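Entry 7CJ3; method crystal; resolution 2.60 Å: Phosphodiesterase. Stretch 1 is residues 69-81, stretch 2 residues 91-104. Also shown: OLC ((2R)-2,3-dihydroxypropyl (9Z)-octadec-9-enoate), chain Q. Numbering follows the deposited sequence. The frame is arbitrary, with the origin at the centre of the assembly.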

ATOM      1  N   PHE B  69       5.168  -0.326  -1.782  1.00 18.01           N
ATOM      2  CA  PHE B  69       5.810  -1.439  -2.527  1.00 19.07           C
ATOM      3  C   PHE B  69       6.478  -2.475  -1.595  1.00 19.05           C
ATOM      4  O   PHE B  69       6.426  -3.665  -1.866  1.00 17.97           O
ATOM      5  CB  PHE B  69       6.821  -0.874  -3.515  1.00 18.55           C
ATOM      6  CG  PHE B  69       6.174  -0.434  -4.793  1.00 18.75           C
ATOM      7  CD1 PHE B  69       5.670  -1.374  -5.671  1.00 20.41           C
ATOM      8  CD2 PHE B  69       6.066   0.905  -5.117  1.00 18.45           C
ATOM      9  CE1 PHE B  69       5.099  -0.980  -6.873  1.00 19.35           C
ATOM     10  CE2 PHE B  69       5.504   1.298  -6.315  1.00 17.77           C
ATOM     11  CZ  PHE B  69       5.041   0.357  -7.196  1.00 19.15           C
ATOM     12  N   ALA B  70       7.114  -2.043  -0.511  1.00 19.54           N
ATOM     13  CA  ALA B  70       7.678  -2.971   0.490  1.00 19.24           C
ATOM     14  C   ALA B  70       6.599  -3.988   0.898  1.00 20.24           C
ATOM     15  O   ALA B  70       6.859  -5.204   0.756  1.00 20.04           O
ATOM     16  CB  ALA B  70       8.238  -2.206   1.668  1.00 18.56           C
ATOM     17  N   PHE B  71       5.437  -3.514   1.366  1.00 21.25           N
ATOM     18  CA  PHE B  71       4.274  -4.361   1.765  1.00 22.70           C
ATOM     19  C   PHE B  71       3.762  -5.161   0.565  1.00 21.88           C
ATOM     20  O   PHE B  71       3.406  -6.346   0.772  1.00 18.23           O
ATOM     21  CB  PHE B  71       3.161  -3.537   2.427  1.00 25.39           C
ATOM     22  CG  PHE B  71       3.455  -3.219   3.878  1.00 28.48           C
ATOM     23  CD1 PHE B  71       3.286  -4.176   4.867  1.00 30.94           C
ATOM     24  CD2 PHE B  71       3.959  -1.982   4.245  1.00 31.04           C
ATOM     25  CE1 PHE B  71       3.628  -3.897   6.177  1.00 35.49           C
ATOM     26  CE2 PHE B  71       4.303  -1.711   5.555  1.00 33.65           C
ATOM     27  CZ  PHE B  71       4.131  -2.667   6.526  1.00 33.35           C
ATOM     28  N   ALA B  72       3.734  -4.547  -0.634  1.00 23.29           N
ATOM     29  CA  ALA B  72       3.356  -5.222  -1.898  1.00 23.13           C
ATOM     30  C   ALA B  72       4.287  -6.406  -2.144  1.00 23.14           C
ATOM     31  O   ALA B  72       3.781  -7.450  -2.583  1.00 24.25           O
ATOM     32  CB  ALA B  72       3.384  -4.275  -3.058  1.00 22.96           C
ATOM     33  N   THR B  73       5.588  -6.239  -1.889  1.00 22.55           N
ATOM     34  CA  THR B  73       6.636  -7.284  -2.071  1.00 23.82           C
ATOM     35  C   THR B  73       6.451  -8.384  -1.011  1.00 24.56           C
ATOM     36  O   THR B  73       6.576  -9.580  -1.341  1.00 20.75           O
ATOM     37  CB  THR B  73       8.042  -6.679  -2.043  1.00 23.41           C
ATOM     38  OG1 THR B  73       8.104  -5.521  -2.870  1.00 21.64           O
ATOM     39  CG2 THR B  73       9.084  -7.657  -2.523  1.00 23.28           C
ATOM     40  N   GLY B  74       6.137  -7.990   0.216  1.00 28.71           N
ATOM     41  CA  GLY B  74       5.720  -8.915   1.288  1.00 32.46           C
ATOM     42  C   GLY B  74       4.664  -9.888   0.802  1.00 35.01           C
ATOM     43  O   GLY B  74       4.871 -11.108   0.942  1.00 37.17           O
ATOM     44  N   LEU B  75       3.573  -9.371   0.230  1.00 35.78           N
ATOM     45  CA  LEU B  75       2.398 -10.171  -0.208  1.00 38.03           C
ATOM     46  C   LEU B  75       2.803 -11.141  -1.323  1.00 38.99           C
ATOM     47  O   LEU B  75       2.308 -12.285  -1.314  1.00 37.84           O
ATOM     48  CB  LEU B  75       1.297  -9.224  -0.683  1.00 44.15           C
ATOM     49  CG  LEU B  75       0.030  -9.896  -1.214  1.00 50.72           C
ATOM     50  CD1 LEU B  75      -0.578 -10.829  -0.180  1.00 57.98           C
ATOM     51  CD2 LEU B  75      -0.980  -8.848  -1.655  1.00 52.99           C
ATOM     52  N   ASP B  76       3.647 -10.697  -2.257  1.00 42.18           N
ATOM     53  CA  ASP B  76       4.106 -11.530  -3.399  1.00 42.11           C
ATOM     54  C   ASP B  76       4.966 -12.689  -2.882  1.00 38.82           C
ATOM     55  O   ASP B  76       4.909 -13.758  -3.501  1.00 37.17           O
ATOM     56  CB  ASP B  76       4.890 -10.705  -4.416  1.00 46.58           C
ATOM     57  CG  ASP B  76       4.032  -9.733  -5.198  1.00 50.87           C
ATOM     58  OD1 ASP B  76       3.194 -10.183  -6.000  1.00 49.87           O
ATOM     59  OD2 ASP B  76       4.226  -8.535  -5.005  1.00 56.11           O
ATOM     60  N   ILE B  77       5.767 -12.475  -1.830  1.00 36.05           N
ATOM     61  CA  ILE B  77       6.652 -13.531  -1.260  1.00 37.93           C
ATOM     62  C   ILE B  77       5.734 -14.644  -0.744  1.00 40.17           C
ATOM     63  O   ILE B  77       6.005 -15.819  -1.045  1.00 35.89           O
ATOM     64  CB  ILE B  77       7.602 -12.977  -0.167  1.00 39.34           C
ATOM     65  CG1 ILE B  77       8.729 -12.111  -0.752  1.00 39.58           C
ATOM     66  CG2 ILE B  77       8.154 -14.096   0.712  1.00 34.17           C
ATOM     67  CD1 ILE B  77       9.331 -11.118   0.237  1.00 37.20           C
ATOM     68  N   LEU B  78       4.665 -14.283  -0.022  1.00 46.47           N
ATOM     69  CA  LEU B  78       3.739 -15.261   0.604  1.00 46.85           C
ATOM     70  C   LEU B  78       3.032 -16.049  -0.504  1.00 51.86           C
ATOM     71  O   LEU B  78       2.736 -17.222  -0.284  1.00 61.74           O
ATOM     72  CB  LEU B  78       2.745 -14.551   1.524  1.00 48.30           C
ATOM     73  CG  LEU B  78       3.356 -13.783   2.697  1.00 51.56           C
ATOM     74  CD1 LEU B  78       2.279 -13.344   3.696  1.00 48.94           C
ATOM     75  CD2 LEU B  78       4.422 -14.614   3.391  1.00 53.05           C
ATOM     76  N   ALA B  79       2.798 -15.435  -1.661  1.00 50.11           N
ATOM     77  CA  ALA B  79       2.183 -16.083  -2.841  1.00 51.37           C
ATOM     78  C   ALA B  79       3.172 -17.069  -3.475  1.00 56.61           C
ATOM     79  O   ALA B  79       2.702 -18.070  -4.052  1.00 73.41           O
ATOM     80  CB  ALA B  79       1.738 -15.035  -3.836  1.00 49.60           C
ATOM     81  N   TYR B  80       4.481 -16.800  -3.391  1.00 58.56           N
ATOM     82  CA  TYR B  80       5.553 -17.637  -3.991  1.00 60.66           C
ATOM     83  C   TYR B  80       5.773 -18.888  -3.133  1.00 63.55           C
ATOM     84  O   TYR B  80       5.761 -20.015  -3.689  1.00 56.64           O
ATOM     85  CB  TYR B  80       6.869 -16.866  -4.126  1.00 64.20           C
ATOM     86  CG  TYR B  80       7.961 -17.638  -4.833  1.00 64.28           C
ATOM     87  CD1 TYR B  80       8.276 -17.378  -6.159  1.00 60.07           C
ATOM     88  CD2 TYR B  80       8.633 -18.675  -4.202  1.00 63.94           C
ATOM     89  CE1 TYR B  80       9.255 -18.091  -6.825  1.00 55.37           C
ATOM     90  CE2 TYR B  80       9.606 -19.408  -4.862  1.00 65.49           C
ATOM     91  CZ  TYR B  80       9.924 -19.113  -6.176  1.00 59.74           C
ATOM     92  OH  TYR B  80      10.880 -19.845  -6.826  1.00 61.88           O
ATOM     93  N   VAL B  81       5.987 -18.686  -1.826  1.00 61.72           N
ATOM     94  CA  VAL B  81       6.282 -19.768  -0.844  1.00 65.95           C
ATOM     95  C   VAL B  81       5.092 -20.733  -0.802  1.00 76.41           C
ATOM     96  O   VAL B  81       5.272 -21.870  -0.366  1.00 93.49           O
ATOM     97  CB  VAL B  81       6.588 -19.215   0.559  1.00 58.14           C
ATOM     98  CG1 VAL B  81       7.761 -18.251   0.547  1.00 56.04           C
ATOM     99  CG2 VAL B  81       5.368 -18.566   1.195  1.00 57.68           C
ATOM    100  N   LEU B  91       4.907 -17.064 -11.578  1.00 40.61           N
ATOM    101  CA  LEU B  91       4.202 -15.794 -11.843  1.00 38.94           C
ATOM    102  C   LEU B  91       4.283 -14.919 -10.600  1.00 41.99           C
ATOM    103  O   LEU B  91       4.482 -13.726 -10.808  1.00 42.01           O
ATOM    104  CB  LEU B  91       2.760 -16.069 -12.273  1.00 39.47           C
ATOM    105  CG  LEU B  91       2.600 -16.710 -13.657  1.00 38.09           C
ATOM    106  CD1 LEU B  91       1.169 -17.226 -13.840  1.00 38.70           C
ATOM    107  CD2 LEU B  91       2.999 -15.741 -14.790  1.00 35.67           C
ATOM    108  N   SER B  92       4.149 -15.462  -9.383  1.00 42.76           N
ATOM    109  CA  SER B  92       4.177 -14.664  -8.124  1.00 41.95           C
ATOM    110  C   SER B  92       5.614 -14.225  -7.812  1.00 40.88           C
ATOM    111  O   SER B  92       5.777 -13.180  -7.152  1.00 39.95           O
ATOM    112  CB  SER B  92       3.559 -15.390  -6.970  1.00 43.64           C
ATOM    113  OG  SER B  92       4.188 -16.648  -6.750  1.00 54.60           O
ATOM    114  N   GLY B  93       6.605 -15.000  -8.280  1.00 40.32           N
ATOM    115  CA  GLY B  93       8.048 -14.719  -8.125  1.00 34.20           C
ATOM    116  C   GLY B  93       8.454 -13.473  -8.891  1.00 33.58           C
ATOM    117  O   GLY B  93       9.126 -12.600  -8.270  1.00 30.25           O
ATOM    118  N   ILE B  94       8.028 -13.361 -10.156  1.00 29.65           N
ATOM    119  CA  ILE B  94       8.347 -12.211 -11.071  1.00 27.47           C
ATOM    120  C   ILE B  94       7.757 -10.913 -10.491  1.00 25.75           C
ATOM    121  O   ILE B  94       8.404  -9.836 -10.590  1.00 22.79           O
ATOM    122  CB  ILE B  94       7.874 -12.472 -12.521  1.00 26.81           C
ATOM    123  CG1 ILE B  94       8.383 -13.815 -13.062  1.00 27.14           C
ATOM    124  CG2 ILE B  94       8.270 -11.331 -13.433  1.00 30.13           C
ATOM    125  CD1 ILE B  94       8.224 -14.037 -14.541  1.00 27.78           C
ATOM    126  N   LEU B  95       6.589 -11.000  -9.862  1.00 25.91           N
ATOM    127  CA  LEU B  95       5.934  -9.809  -9.280  1.00 26.33           C
ATOM    128  C   LEU B  95       6.702  -9.354  -8.028  1.00 26.36           C
ATOM    129  O   LEU B  95       6.766  -8.127  -7.773  1.00 24.97           O
ATOM    130  CB  LEU B  95       4.469 -10.160  -9.013  1.00 27.01           C
ATOM    131  CG  LEU B  95       3.681 -10.439 -10.291  1.00 27.22           C
ATOM    132  CD1 LEU B  95       2.194 -10.609 -10.008  1.00 28.09           C
ATOM    133  CD2 LEU B  95       3.915  -9.351 -11.331  1.00 25.91           C
ATOM    134  N   ALA B  96       7.296 -10.298  -7.296  1.00 23.84           N
ATOM    135  CA  ALA B  96       8.108 -10.005  -6.098  1.00 24.09           C
ATOM    136  C   ALA B  96       9.315  -9.126  -6.471  1.00 23.13           C
ATOM    137  O   ALA B  96       9.522  -8.143  -5.755  1.00 19.52           O
ATOM    138  CB  ALA B  96       8.511 -11.294  -5.440  1.00 25.34           C
ATOM    139  N   TYR B  97      10.047  -9.440  -7.562  1.00 24.33           N
ATOM    140  CA  TYR B  97      11.247  -8.687  -8.028  1.00 27.34           C
ATOM    141  C   TYR B  97      10.836  -7.302  -8.537  1.00 27.02           C
ATOM    142  O   TYR B  97      11.448  -6.274  -8.145  1.00 24.47           O
ATOM    143  CB  TYR B  97      12.026  -9.441  -9.114  1.00 32.17           C
ATOM    144  CG  TYR B  97      12.820 -10.613  -8.576  1.00 42.40           C
ATOM    145  CD1 TYR B  97      12.438 -11.935  -8.783  1.00 46.19           C
ATOM    146  CD2 TYR B  97      13.988 -10.389  -7.855  1.00 49.60           C
ATOM    147  CE1 TYR B  97      13.185 -12.992  -8.272  1.00 52.49           C
ATOM    148  CE2 TYR B  97      14.736 -11.429  -7.324  1.00 52.61           C
ATOM    149  CZ  TYR B  97      14.333 -12.738  -7.529  1.00 58.21           C
ATOM    150  OH  TYR B  97      15.097 -13.747  -7.000  1.00 60.03           O
ATOM    151  N   VAL B  98       9.820  -7.262  -9.399  1.00 26.98           N
ATOM    152  CA  VAL B  98       9.328  -5.981  -9.969  1.00 27.84           C
ATOM    153  C   VAL B  98       8.956  -5.042  -8.827  1.00 25.99           C
ATOM    154  O   VAL B  98       9.406  -3.886  -8.842  1.00 22.70           O
ATOM    155  CB  VAL B  98       8.192  -6.089 -10.988  1.00 30.85           C
ATOM    156  CG1 VAL B  98       8.678  -6.758 -12.266  1.00 31.82           C
ATOM    157  CG2 VAL B  98       6.971  -6.778 -10.434  1.00 36.54           C
ATOM    158  N   ASP B  99       8.231  -5.544  -7.828  1.00 26.36           N
ATOM    159  CA  ASP B  99       7.723  -4.727  -6.690  1.00 23.70           C
ATOM    160  C   ASP B  99       8.887  -4.313  -5.793  1.00 20.22           C
ATOM    161  O   ASP B  99       8.887  -3.177  -5.311  1.00 19.65           O
ATOM    162  CB  ASP B  99       6.637  -5.488  -5.928  1.00 25.79           C
ATOM    163  CG  ASP B  99       5.289  -5.409  -6.626  1.00 26.90           C
ATOM    164  OD1 ASP B  99       5.206  -4.744  -7.701  1.00 29.24           O
ATOM    165  OD2 ASP B  99       4.340  -5.974  -6.099  1.00 27.56           O
ATOM    166  N   GLY B 100       9.832  -5.216  -5.566  1.00 18.77           N
ATOM    167  CA  GLY B 100      11.073  -4.907  -4.846  1.00 17.28           C
ATOM    168  C   GLY B 100      11.882  -3.834  -5.557  1.00 15.88           C
ATOM    169  O   GLY B 100      12.379  -2.918  -4.868  1.00 14.94           O
ATOM    170  N   VAL B 101      12.047  -3.952  -6.880  1.00 15.36           N
ATOM    171  CA  VAL B 101      12.851  -2.977  -7.663  1.00 15.81           C
ATOM    172  C   VAL B 101      12.206  -1.612  -7.464  1.00 16.20           C
ATOM    173  O   VAL B 101      12.933  -0.641  -7.188  1.00 19.46           O
ATOM    174  CB  VAL B 101      12.951  -3.343  -9.156  1.00 15.40           C
ATOM    175  CG1 VAL B 101      13.549  -2.204  -9.985  1.00 14.91           C
ATOM    176  CG2 VAL B 101      13.755  -4.611  -9.356  1.00 15.64           C
ATOM    177  N   ALA B 102      10.883  -1.559  -7.604  1.00 16.37           N
ATOM    178  CA  ALA B 102      10.078  -0.329  -7.438  1.00 16.84           C
ATOM    179  C   ALA B 102      10.268   0.194  -6.012  1.00 16.45           C
ATOM    180  O   ALA B 102      10.518   1.382  -5.840  1.00 19.36           O
ATOM    181  CB  ALA B 102       8.631  -0.608  -7.756  1.00 17.33           C
ATOM    182  N   CYS B 103      10.238  -0.683  -5.029  1.00 15.92           N
ATOM    183  CA  CYS B 103      10.404  -0.310  -3.612  1.00 17.05           C
ATOM    184  C   CYS B 103      11.707   0.473  -3.406  1.00 18.17           C
ATOM    185  O   CYS B 103      11.640   1.610  -2.856  1.00 16.13           O
ATOM    186  CB  CYS B 103      10.394  -1.539  -2.724  1.00 16.90           C
ATOM    187  SG  CYS B 103      10.699  -1.084  -1.002  1.00 19.93           S
ATOM    188  N   ILE B 104      12.848  -0.118  -3.794  1.00 19.91           N
ATOM    189  CA  ILE B 104      14.189   0.489  -3.541  1.00 20.83           C
ATOM    190  C   ILE B 104      14.414   1.699  -4.453  1.00 19.49           C
ATOM    191  O   ILE B 104      15.137   2.615  -3.989  1.00 16.56           O
ATOM    192  CB  ILE B 104      15.348  -0.512  -3.637  1.00 22.75           C
ATOM    193  CG1 ILE B 104      15.425  -1.178  -5.016  1.00 26.75           C
ATOM    194  CG2 ILE B 104      15.247  -1.526  -2.514  1.00 23.69           C
ATOM    195  CD1 ILE B 104      16.511  -2.258  -5.159  1.00 27.57           C
TER
HETATM  196  C18 OLC Q 407       9.711  -7.332   2.198  1.00 37.85           C
HETATM  197  C10 OLC Q 407      13.709  -8.035  -4.458  1.00 40.37           C
HETATM  198  C9  OLC Q 407      13.236  -9.289  -4.462  1.00 40.35           C
HETATM  199  C17 OLC Q 407      10.657  -6.191   1.861  1.00 39.22           C
HETATM  200  C11 OLC Q 407      13.452  -7.230  -3.208  1.00 42.85           C
HETATM  201  C8  OLC Q 407      12.456  -9.862  -3.287  1.00 39.53           C
HETATM  202  C24 OLC Q 407      16.550 -20.553  -7.441  1.00114.59           C
HETATM  203  C16 OLC Q 407      11.228  -6.252   0.425  1.00 42.15           C
HETATM  204  C12 OLC Q 407      14.210  -5.917  -3.039  1.00 41.43           C
HETATM  205  C7  OLC Q 407      12.454 -11.385  -3.217  1.00 42.95           C
HETATM  206  C15 OLC Q 407      12.147  -5.028   0.159  1.00 43.00           C
HETATM  207  C13 OLC Q 407      14.002  -5.431  -1.585  1.00 41.38           C
HETATM  208  C6  OLC Q 407      12.014 -12.082  -4.499  1.00 48.01           C
HETATM  209  C14 OLC Q 407      12.626  -4.809  -1.279  1.00 38.58           C
HETATM  210  C5  OLC Q 407      11.399 -13.465  -4.173  1.00 59.08           C
HETATM  211  C4  OLC Q 407      12.263 -14.670  -4.546  1.00 68.18           C
HETATM  212  C3  OLC Q 407      11.548 -15.660  -5.465  1.00 79.33           C
HETATM  213  C2  OLC Q 407      12.528 -16.422  -6.369  1.00 95.03           C
HETATM  214  C21 OLC Q 407      14.436 -19.232  -7.148  1.00129.52           C
HETATM  215  C1  OLC Q 407      13.086 -17.675  -5.695  1.00110.30           C
HETATM  216  C22 OLC Q 407      15.267 -20.402  -6.585  1.00120.45           C
HETATM  217  O19 OLC Q 407      13.435 -17.676  -4.521  1.00105.57           O
HETATM  218  O25 OLC Q 407      17.798 -20.632  -6.715  1.00105.49           O
HETATM  219  O23 OLC Q 407      15.539 -20.206  -5.183  1.00117.68           O
HETATM  220  O20 OLC Q 407      13.237 -18.940  -6.432  1.00134.56           O

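The two stretches are helical segments of one chain that pack nearly antiparallel, their N-to-C directions 157° apart and their axes approaching to 8.1 Å. So close an approach is matched by small residues along the interface, and 635 Å² of surface is buried between them, both sides summed. The register runs from Phe 69 beside Cys 103, through Asp 76 beside Ala 96, to Tyr 80 beside Ser 92, with CA atoms 4.9 to 5.3 Å apart at these three points.

The most striking polar contact joins two acidic side chains. Asp 76 and Asp 99 both point toward the opposing helix, and OD2 of Asp 76 lies 2.8 Å from OD2 of Asp 99. Two carboxylates would repel each other at this distance, so one of the acid groups probably holds a proton; the coordinates do not settle which. The same pair interlocks sterically. Asp 76 fits as a knob among Ser 92, Leu 95, Ala 96 and Asp 99, with its OD1 3.3 Å from CB of Leu 95, and Asp 99 fits in turn among Phe 69, Ala 72, Thr 73 and Asp 76. Both side chains are buried, and the methyl of Ala 72, its CB, lies 3.6 Å from OD2 of Asp 99.

Thr 73 and Ser 92 also bring hydroxyls close to the other helix, but neither forms a clear hydrogen bond across the interface. The hydroxyl of Thr 73 is turned back on its own helix, where OG1 donates to O of Phe 69 at 2.7 Å, an oxygen that also accepts from the backbone N of Thr 73. OG1 of Thr 73 is 3.2 Å from N of Gly 100, but the angle is poor, and that amide is instead bonded to O of Ala 96. OG of Ser 92 packs 3.2 Å from CA of Tyr 80 and is hydrogen-bonded elsewhere in the structure.

Apolar contacts gather around Phe 69. CB of Ala 102 sits 3.6 Å from the centroid of the Phe 69 ring and only 7° off its normal, a CH-pi contact over the face. Beside it, CB of Phe 69 meets CB of Cys 103 at 3.7 Å, and SG of Cys 103 reaches CB of Ala 70 at 3.8 Å. Near the other end, CB of Ala 79 touches CB of Ser 92 at 3.6 Å.

Glycine makes room for two further neighbours. CA of Gly 93 lies at the edge of the Tyr 80 ring, 3.3 Å from CD1 of Tyr 80, where a CB would clash with CE1. At Gly 100 a CB would instead run into the lipid OLC, whose C11 is 3.7 Å from CA of Gly 100. The lipid touches both helices: its C3 lies over a face of the Tyr 80 ring and its C6 over a face of the Tyr 97 ring, while OH of Tyr 80 is 2.6 Å from O20 of OLC.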